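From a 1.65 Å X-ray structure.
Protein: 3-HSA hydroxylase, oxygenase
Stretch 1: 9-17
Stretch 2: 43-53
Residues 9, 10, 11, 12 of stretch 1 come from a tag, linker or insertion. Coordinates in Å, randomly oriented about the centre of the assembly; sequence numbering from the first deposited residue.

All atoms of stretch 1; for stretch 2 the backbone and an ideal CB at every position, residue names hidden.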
# COMPACT_ATOMS: atom_id res chain seq x y z
N SER A 9 11.20 -35.03 -6.31
CA SER A 9 11.48 -36.45 -6.51
C SER A 9 12.10 -37.10 -5.27
O SER A 9 12.20 -38.32 -5.20
CB SER A 9 12.35 -36.69 -7.75
OG SER A 9 13.62 -36.08 -7.57
N HIS A 10 12.51 -36.30 -4.28
CA HIS A 10 13.08 -36.89 -3.06
C HIS A 10 12.02 -37.77 -2.39
O HIS A 10 10.84 -37.42 -2.38
CB HIS A 10 13.53 -35.80 -2.09
CG HIS A 10 14.41 -36.30 -0.98
ND1 HIS A 10 13.90 -36.89 0.16
CD2 HIS A 10 15.75 -36.27 -0.83
CE1 HIS A 10 14.90 -37.20 0.97
NE2 HIS A 10 16.04 -36.83 0.40
N GLU A 11 12.45 -38.91 -1.84
CA GLU A 11 11.53 -39.88 -1.24
C GLU A 11 10.67 -39.25 -0.15
O GLU A 11 9.48 -39.56 -0.04
CB GLU A 11 12.27 -41.11 -0.70
CG GLU A 11 13.31 -40.82 0.40
CD GLU A 11 14.10 -42.05 0.81
OE1 GLU A 11 14.14 -43.01 0.01
OE2 GLU A 11 14.70 -42.06 1.90
N VAL A 12 11.26 -38.36 0.64
CA VAL A 12 10.50 -37.72 1.72
C VAL A 12 9.39 -36.85 1.12
O VAL A 12 8.25 -36.85 1.61
CB VAL A 12 11.40 -36.92 2.69
CG1 VAL A 12 10.55 -36.12 3.69
CG2 VAL A 12 12.39 -37.88 3.41
N MSE A 13 9.71 -36.14 0.04
CA MSE A 13 8.73 -35.25 -0.61
C MSE A 13 7.59 -36.06 -1.22
O MSE A 13 6.41 -35.68 -1.10
CB MSE A 13 9.40 -34.36 -1.67
CG MSE A 13 10.41 -33.40 -1.10
SE MSE A 13 9.53 -31.85 -0.22
CE MSE A 13 9.20 -30.81 -1.84
N GLN A 14 7.94 -37.17 -1.87
CA GLN A 14 6.91 -38.04 -2.45
C GLN A 14 5.97 -38.60 -1.37
O GLN A 14 4.76 -38.63 -1.56
CB GLN A 14 7.55 -39.18 -3.26
CG GLN A 14 8.29 -38.67 -4.50
CD GLN A 14 8.71 -39.79 -5.45
OE1 GLN A 14 7.92 -40.69 -5.78
NE2 GLN A 14 9.95 -39.73 -5.94
N ARG A 15 6.54 -39.06 -0.26
CA ARG A 15 5.73 -39.59 0.83
C ARG A 15 4.86 -38.49 1.45
O ARG A 15 3.70 -38.74 1.81
CB ARG A 15 6.60 -40.23 1.89
CG ARG A 15 7.31 -41.50 1.41
CD ARG A 15 8.35 -41.88 2.46
NE ARG A 15 9.27 -42.92 2.00
CZ ARG A 15 10.52 -43.05 2.42
NH1 ARG A 15 11.04 -42.22 3.33
NH2 ARG A 15 11.28 -44.03 1.94
N LEU A 16 5.40 -37.27 1.55
CA LEU A 16 4.59 -36.15 2.07
C LEU A 16 3.41 -35.84 1.15
O LEU A 16 2.29 -35.61 1.61
CB LEU A 16 5.44 -34.90 2.31
CG LEU A 16 6.34 -34.99 3.54
CD1 LEU A 16 7.38 -33.84 3.50
CD2 LEU A 16 5.51 -35.01 4.86
N ASP A 17 3.64 -35.85 -0.17
CA ASP A 17 2.57 -35.65 -1.13
C ASP A 17 1.39 -36.60 -0.90
O ASP A 17 0.23 -36.17 -0.95
CB ASP A 17 3.09 -35.87 -2.55
CG ASP A 17 3.69 -34.63 -3.14
OD1 ASP A 17 3.33 -33.52 -2.69
OD2 ASP A 17 4.50 -34.79 -4.09
N UNK A 43 2.43 -40.31 11.04
CA UNK A 43 2.54 -40.40 9.58
C UNK A 43 3.70 -39.52 9.11
O UNK A 43 4.46 -39.92 8.22
CB UNK A 43 1.23 -39.98 8.90
N UNK A 44 3.82 -38.33 9.69
CA UNK A 44 4.93 -37.43 9.35
C UNK A 44 6.28 -38.10 9.64
O UNK A 44 7.20 -38.07 8.80
CB UNK A 44 4.81 -36.12 10.13
N UNK A 45 6.38 -38.74 10.81
CA UNK A 45 7.59 -39.47 11.19
C UNK A 45 7.89 -40.55 10.13
O UNK A 45 9.03 -40.67 9.66
CB UNK A 45 7.43 -40.10 12.58
N UNK A 46 6.86 -41.30 9.74
CA UNK A 46 7.05 -42.38 8.77
C UNK A 46 7.47 -41.90 7.38
O UNK A 46 8.07 -42.66 6.62
CB UNK A 46 5.76 -43.19 8.65
N UNK A 47 7.21 -40.63 7.05
CA UNK A 47 7.70 -40.11 5.75
C UNK A 47 9.22 -39.93 5.76
O UNK A 47 9.82 -39.84 4.71
CB UNK A 47 7.03 -38.78 5.42
N UNK A 48 9.81 -39.83 6.95
CA UNK A 48 11.22 -39.46 7.10
C UNK A 48 11.44 -37.97 7.34
O UNK A 48 12.58 -37.52 7.50
CB UNK A 48 12.00 -39.89 5.85
N UNK A 49 10.35 -37.21 7.37
CA UNK A 49 10.44 -35.76 7.50
C UNK A 49 11.31 -35.28 8.67
O UNK A 49 12.15 -34.40 8.49
CB UNK A 49 9.03 -35.19 7.66
N UNK A 50 11.08 -35.82 9.86
CA UNK A 50 11.82 -35.33 11.03
C UNK A 50 13.32 -35.65 10.94
O UNK A 50 14.14 -34.96 11.54
CB UNK A 50 11.24 -35.94 12.31
N UNK A 51 13.66 -36.65 10.14
CA UNK A 51 15.07 -37.02 9.93
C UNK A 51 15.80 -36.09 8.97
O UNK A 51 17.02 -36.19 8.84
CB UNK A 51 15.16 -38.45 9.40
N UNK A 52 15.08 -35.19 8.29
CA UNK A 52 15.70 -34.38 7.24
C UNK A 52 16.97 -33.63 7.68
O UNK A 52 17.98 -33.71 6.99
CB UNK A 52 14.68 -33.37 6.72
N UNK A 53 16.91 -32.91 8.80
CA UNK A 53 18.10 -32.18 9.29
C UNK A 53 18.84 -32.93 10.42
O UNK A 53 19.74 -32.36 11.06
CB UNK A 53 17.68 -30.80 9.79

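Helix 11-17 meets helix 43-47 at 151°, nearly antiparallel, with axes 9.4 Å apart at closest approach. Position 43 has nothing of stretch 1 within 5.5 Å of its ideal CB, so any helix-compatible residue would suit; it is Ala-43.

At position 44 CA-to-CB points sideways, and the ideal CB lies 5.4 Å from Leu-16 CD2. A branched or long apolar chain could cover that distance. Leu-44 does so: its end comes nearer than its CB, and Leu-44 CD2 packs 3.6 Å from Leu-16 CD2.

Positions 45 and 46 meet no stretch 1 atom near their ideal CB atoms, leaving room for long polar chains. They are Gln-45 and Glu-46; the end of the Glu-46 side chain leads away from stretch 1.

Position 47 is the most crowded so far. Its ideal CB lies 3.8 Å from Arg-15 CB and 4.1 Å from Leu-16 CD2, which favours a compact residue such as alanine, serine, threonine or valine. Thr-47 fits: its OG1 donates to Leu-44 O (2.6 Å) and accepts from the backbone N of position 49 (3.0 Å), so the hydroxyl is satisfied within its own stretch although Leu-16 CD2 sits 3.7 Å from that OG1. Arg-15 NH1 donates to Thr-47 O at 3.0 Å and 164°, a nearly straight bond with the oxygen near the guanidinium plane.

Position 48 has phi/psi of 94/-1. A CB here would be jammed against the preceding carbonyl and would lie only 3.2 Å from Val-12 CG2. Both observations call for glycine, and Gly-48 is the first residue to leave helical phi/psi, in a Schellman motif, its N bonded to Gln-45 O (2.9 Å).

At position 49 the ideal CB is 4.3 Å from CG1 of the tag residue Val-12 and 4.5 Å from Leu-16 CD2, an apolar setting for leucine, isoleucine, methionine or an aromatic. Phe-49 adopts chi1 t; its CB lies 4.3 Å from Val-12 CG1, and its CD1 lies 4.3 Å from Leu-16 CD1.

Position 50 points away from stretch 1, which therefore sets no preference; it is Phe-50. Position 51 points toward stretch 1 but has open space before it, so a long polar chain is possible. Arg-51 uses its guanidinium elsewhere in the structure.

Position 52 points sideways, its ideal CB beyond 5.5 Å, so a longer apolar chain could reach in. Leu-52 does: its CD1 lies 4.0 Å from Val-12 CG1 and its CD2 4.3 Å from CE1 of the tag residue His-10. Position 53 is out of reach of stretch 1, which sets no preference; it is Leu-53.

Stretch 2 43-53: ALQETGFFRLL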
# COMPACT_ATOMS: atom_id res chain seq x y z
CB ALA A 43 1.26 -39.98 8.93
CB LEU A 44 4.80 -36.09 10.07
CG LEU A 44 3.70 -35.20 9.48
CD1 LEU A 44 3.38 -34.10 10.49
CD2 LEU A 44 4.12 -34.63 8.11
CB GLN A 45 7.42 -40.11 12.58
CG GLN A 45 8.60 -40.99 12.99
CD GLN A 45 8.42 -41.64 14.36
OE1 GLN A 45 8.02 -41.00 15.32
NE2 GLN A 45 8.71 -42.93 14.44
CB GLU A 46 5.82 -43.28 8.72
CG GLU A 46 5.60 -44.04 10.03
CD GLU A 46 4.23 -44.68 10.13
OE1 GLU A 46 3.37 -44.46 9.23
OE2 GLU A 46 4.00 -45.39 11.13
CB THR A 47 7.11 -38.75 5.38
OG1 THR A 47 7.61 -37.72 6.27
CG2 THR A 47 5.58 -38.81 5.38
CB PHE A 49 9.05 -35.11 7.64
CG PHE A 49 9.15 -33.65 8.02
CD1 PHE A 49 9.52 -32.70 7.05
CD2 PHE A 49 8.96 -33.24 9.34
CE1 PHE A 49 9.70 -31.35 7.40
CE2 PHE A 49 9.11 -31.88 9.70
CZ PHE A 49 9.49 -30.93 8.71
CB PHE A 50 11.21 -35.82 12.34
CG PHE A 50 9.82 -35.27 12.59
CD1 PHE A 50 9.64 -33.91 12.81
CD2 PHE A 50 8.72 -36.11 12.54
CE1 PHE A 50 8.35 -33.37 12.98
CE2 PHE A 50 7.41 -35.59 12.72
CZ PHE A 50 7.24 -34.23 12.95
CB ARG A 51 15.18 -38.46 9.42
CG ARG A 51 14.60 -39.47 10.36
CD ARG A 51 15.01 -40.87 9.90
NE ARG A 51 14.73 -41.90 10.89
CZ ARG A 51 15.46 -42.16 11.97
NH1 ARG A 51 16.57 -41.44 12.26
NH2 ARG A 51 15.10 -43.14 12.78
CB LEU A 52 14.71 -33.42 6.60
CG LEU A 52 13.78 -34.07 5.57
CD1 LEU A 52 12.72 -33.04 5.12
CD2 LEU A 52 14.55 -34.60 4.37
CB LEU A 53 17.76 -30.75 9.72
CG LEU A 53 17.20 -29.87 8.60
CD1 LEU A 53 16.90 -28.50 9.16
CD2 LEU A 53 18.15 -29.73 7.41
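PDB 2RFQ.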